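Long-range contact in arginine 3rd transport system periplasmic binding protein (Legionella pneumophila subsp. pneumophila str. Philadelphia 1, PDB 3KZG), which probably binds arginine in the periplasm and hands it to a membrane transporter, as a solute-binding protein of family 3: residues 82-87 / 207-212. Residues are numbered along the deposited sequence; the frame is centred on the assembly and turned at random.
Sequences IFSLPY and KINKIL
Leu-85 lays its branch point over the amide group of Asn-209, CG standing 3.4 Å from the amide carbon CG, while its CD1 reaches CB of the same asparagine. On the same face, the backbone N of Leu-85 donates to Asn-209 OD1 at 2.8 Å, the N-H fairly straight at 154° but coming in from above the amide plane. Asparagine suits the site because its amide offers an acceptor and a donor: OD1 takes the Leu-85 N-H directly, and ND2 reaches Phe-83 O through a water. Its CG lies anti to the carbonyl carbon (chi1 -71°), which sets that atom under Leu-85 CG.

In this periplasmic-binding-protein fold the contact lies within one of the two lobes, where helix 202-217 packs on the segment leading on from the strand around 82-83, itself paired antiparallel with strand 196-197. Leu-212, one helical turn beyond Asn-209, spreads its branched end, CD1 lying 3.5 Å from Leu-85 O and CD2 near Tyr-87 CB; Ile-37 of helix 29-40 also touches it. Small Ser-84 leaves room for OD1 against its CB, and its buried hydroxyl donates to Leu-85 O, 2.9 Å from OG, and accepts from the N-H of Ile-195. An apolar side chain suits position 85, since besides covering the amide face Leu-85 packs against Leu-213 and Pro-86 of a second subunit.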
ATOM      1  N   ILE A  82      28.309  15.776 -14.382  1.00 23.01           N
ATOM      2  CA  ILE A  82      27.933  14.637 -13.573  1.00 23.13           C
ATOM      3  C   ILE A  82      26.436  14.773 -13.338  1.00 21.96           C
ATOM      4  O   ILE A  82      25.880  15.882 -13.389  1.00 22.10           O
ATOM      5  CB  ILE A  82      28.696  14.580 -12.224  1.00 22.24           C
ATOM      6  CG1 ILE A  82      28.493  15.876 -11.436  1.00 23.79           C
ATOM      7  CG2 ILE A  82      30.174  14.314 -12.490  1.00 23.53           C
ATOM      8  CD1 ILE A  82      29.116  15.853 -10.051  1.00 21.33           C
ATOM      9  N   PHE A  83      25.787  13.639 -13.098  1.00 19.62           N
ATOM     10  CA  PHE A  83      24.349  13.607 -12.885  1.00 17.21           C
ATOM     11  C   PHE A  83      23.970  13.020 -11.532  1.00 16.57           C
ATOM     12  O   PHE A  83      24.731  12.262 -10.928  1.00 16.21           O
ATOM     13  CB  PHE A  83      23.696  12.775 -13.988  1.00 16.42           C
ATOM     14  CG  PHE A  83      23.781  13.400 -15.349  1.00 14.80           C
ATOM     15  CD1 PHE A  83      22.852  14.356 -15.748  1.00 16.44           C
ATOM     16  CD2 PHE A  83      24.783  13.027 -16.239  1.00 14.85           C
ATOM     17  CE1 PHE A  83      22.916  14.926 -17.020  1.00 17.81           C
ATOM     18  CE2 PHE A  83      24.856  13.592 -17.509  1.00 18.15           C
ATOM     19  CZ  PHE A  83      23.919  14.544 -17.901  1.00 17.43           C
ATOM     20  N   SER A  84      22.790  13.383 -11.054  1.00 13.37           N
ATOM     21  CA  SER A  84      22.294  12.849  -9.803  1.00 12.76           C
ATOM     22  C   SER A  84      21.618  11.553 -10.215  1.00 12.22           C
ATOM     23  O   SER A  84      21.637  11.179 -11.392  1.00 12.66           O
ATOM     24  CB  SER A  84      21.233  13.770  -9.213  1.00 12.61           C
ATOM     25  OG  SER A  84      20.092  13.774 -10.052  1.00 12.40           O
ATOM     26  N   LEU A  85      21.015  10.866  -9.255  1.00 12.26           N
ATOM     27  CA  LEU A  85      20.285   9.657  -9.594  1.00 12.79           C
ATOM     28  C   LEU A  85      19.144  10.153 -10.483  1.00 12.72           C
ATOM     29  O   LEU A  85      18.635  11.262 -10.289  1.00 13.75           O
ATOM     30  CB  LEU A  85      19.702   9.013  -8.335  1.00 13.46           C
ATOM     31  CG  LEU A  85      20.699   8.616  -7.242  1.00 14.86           C
ATOM     32  CD1 LEU A  85      19.946   8.107  -6.013  1.00 13.56           C
ATOM     33  CD2 LEU A  85      21.643   7.559  -7.784  1.00 12.55           C
ATOM     34  N   PRO A  86      18.746   9.361 -11.483  1.00 11.99           N
ATOM     35  CA  PRO A  86      17.645   9.826 -12.332  1.00 12.16           C
ATOM     36  C   PRO A  86      16.383   9.863 -11.473  1.00 13.01           C
ATOM     37  O   PRO A  86      16.226   9.034 -10.572  1.00 14.51           O
ATOM     38  CB  PRO A  86      17.585   8.768 -13.430  1.00  9.43           C
ATOM     39  CG  PRO A  86      18.037   7.519 -12.711  1.00 12.22           C
ATOM     40  CD  PRO A  86      19.186   8.006 -11.862  1.00 11.83           C
ATOM     41  N   TYR A  87      15.503  10.830 -11.720  1.00 12.95           N
ATOM     42  CA  TYR A  87      14.267  10.937 -10.946  1.00 13.46           C
ATOM     43  C   TYR A  87      13.076  10.516 -11.778  1.00 14.33           C
ATOM     44  O   TYR A  87      11.937  10.585 -11.323  1.00 15.84           O
ATOM     45  CB  TYR A  87      14.048  12.375 -10.457  1.00 14.46           C
ATOM     46  CG  TYR A  87      14.067  13.443 -11.542  1.00 15.06           C
ATOM     47  CD1 TYR A  87      12.964  13.663 -12.372  1.00 15.58           C
ATOM     48  CD2 TYR A  87      15.188  14.255 -11.715  1.00 16.00           C
ATOM     49  CE1 TYR A  87      12.984  14.679 -13.350  1.00 15.53           C
ATOM     50  CE2 TYR A  87      15.215  15.260 -12.682  1.00 13.13           C
ATOM     51  CZ  TYR A  87      14.123  15.472 -13.490  1.00 14.47           C
ATOM     52  OH  TYR A  87      14.174  16.480 -14.440  1.00 13.78           O
ATOM     53  N   LYS A 207      24.480  14.549  -1.743  1.00 15.34           N
ATOM     54  CA  LYS A 207      23.460  14.922  -0.767  1.00 16.42           C
ATOM     55  C   LYS A 207      22.083  14.880  -1.451  1.00 14.47           C
ATOM     56  O   LYS A 207      21.087  14.487  -0.848  1.00 13.30           O
ATOM     57  CB  LYS A 207      23.749  16.328  -0.214  1.00 20.97           C
ATOM     58  CG  LYS A 207      25.035  16.409   0.627  1.00 25.21           C
ATOM     59  CD  LYS A 207      25.393  17.841   1.042  1.00 29.06           C
ATOM     60  CE  LYS A 207      25.881  18.664  -0.148  1.00 32.60           C
ATOM     61  NZ  LYS A 207      26.445  20.003   0.242  1.00 32.73           N
ATOM     62  N   ILE A 208      22.035  15.280  -2.719  1.00 14.80           N
ATOM     63  CA  ILE A 208      20.781  15.261  -3.467  1.00 14.65           C
ATOM     64  C   ILE A 208      20.321  13.819  -3.724  1.00 13.17           C
ATOM     65  O   ILE A 208      19.124  13.540  -3.761  1.00 14.84           O
ATOM     66  CB  ILE A 208      20.926  16.008  -4.814  1.00 13.37           C
ATOM     67  CG1 ILE A 208      21.101  17.508  -4.555  1.00 14.07           C
ATOM     68  CG2 ILE A 208      19.706  15.753  -5.702  1.00 16.60           C
ATOM     69  CD1 ILE A 208      21.447  18.307  -5.792  1.00 12.17           C
ATOM     70  N   ASN A 209      21.269  12.905  -3.900  1.00 13.58           N
ATOM     71  CA  ASN A 209      20.912  11.513  -4.132  1.00 12.99           C
ATOM     72  C   ASN A 209      20.238  10.941  -2.885  1.00 13.61           C
ATOM     73  O   ASN A 209      19.199  10.279  -2.981  1.00 13.70           O
ATOM     74  CB  ASN A 209      22.149  10.688  -4.506  1.00 13.36           C
ATOM     75  CG  ASN A 209      22.666  11.017  -5.897  1.00 12.99           C
ATOM     76  OD1 ASN A 209      21.960  11.635  -6.699  1.00 14.76           O
ATOM     77  ND2 ASN A 209      23.897  10.601  -6.193  1.00 10.48           N
ATOM     78  N   LYS A 210      20.819  11.197  -1.717  1.00 13.25           N
ATOM     79  CA  LYS A 210      20.232  10.710  -0.482  1.00 15.25           C
ATOM     80  C   LYS A 210      18.816  11.259  -0.341  1.00 14.57           C
ATOM     81  O   LYS A 210      17.899  10.517   0.005  1.00 13.11           O
ATOM     82  CB  LYS A 210      21.081  11.112   0.732  1.00 19.42           C
ATOM     83  CG  LYS A 210      22.421  10.394   0.786  1.00 25.24           C
ATOM     84  CD  LYS A 210      23.041  10.385   2.187  1.00 28.79           C
ATOM     85  CE  LYS A 210      23.489  11.768   2.632  1.00 31.45           C
ATOM     86  NZ  LYS A 210      24.303  11.706   3.882  1.00 32.00           N
ATOM     87  N   ILE A 211      18.642  12.549  -0.634  1.00 14.71           N
ATOM     88  CA  ILE A 211      17.334  13.196  -0.550  1.00 13.82           C
ATOM     89  C   ILE A 211      16.329  12.521  -1.483  1.00 14.11           C
ATOM     90  O   ILE A 211      15.173  12.305  -1.111  1.00 13.31           O
ATOM     91  CB  ILE A 211      17.405  14.707  -0.933  1.00 16.57           C
ATOM     92  CG1 ILE A 211      18.218  15.488   0.101  1.00 17.92           C
ATOM     93  CG2 ILE A 211      16.001  15.299  -1.017  1.00 15.38           C
ATOM     94  CD1 ILE A 211      17.666  15.394   1.507  1.00 19.83           C
ATOM     95  N   LEU A 212      16.770  12.209  -2.701  1.00 11.53           N
ATOM     96  CA  LEU A 212      15.907  11.554  -3.683  1.00 13.23           C
ATOM     97  C   LEU A 212      15.470  10.180  -3.182  1.00 13.06           C
ATOM     98  O   LEU A 212      14.328   9.773  -3.391  1.00 13.70           O
ATOM     99  CB  LEU A 212      16.635  11.403  -5.026  1.00 13.42           C
ATOM    100  CG  LEU A 212      16.797  12.663  -5.891  1.00 13.65           C
ATOM    101  CD1 LEU A 212      17.699  12.351  -7.088  1.00 16.30           C
ATOM    102  CD2 LEU A 212      15.425  13.137  -6.367  1.00 15.42           C
TER
HETATM  103  O   HOH W   1      24.995  10.512  -9.000  1.00 13.10           O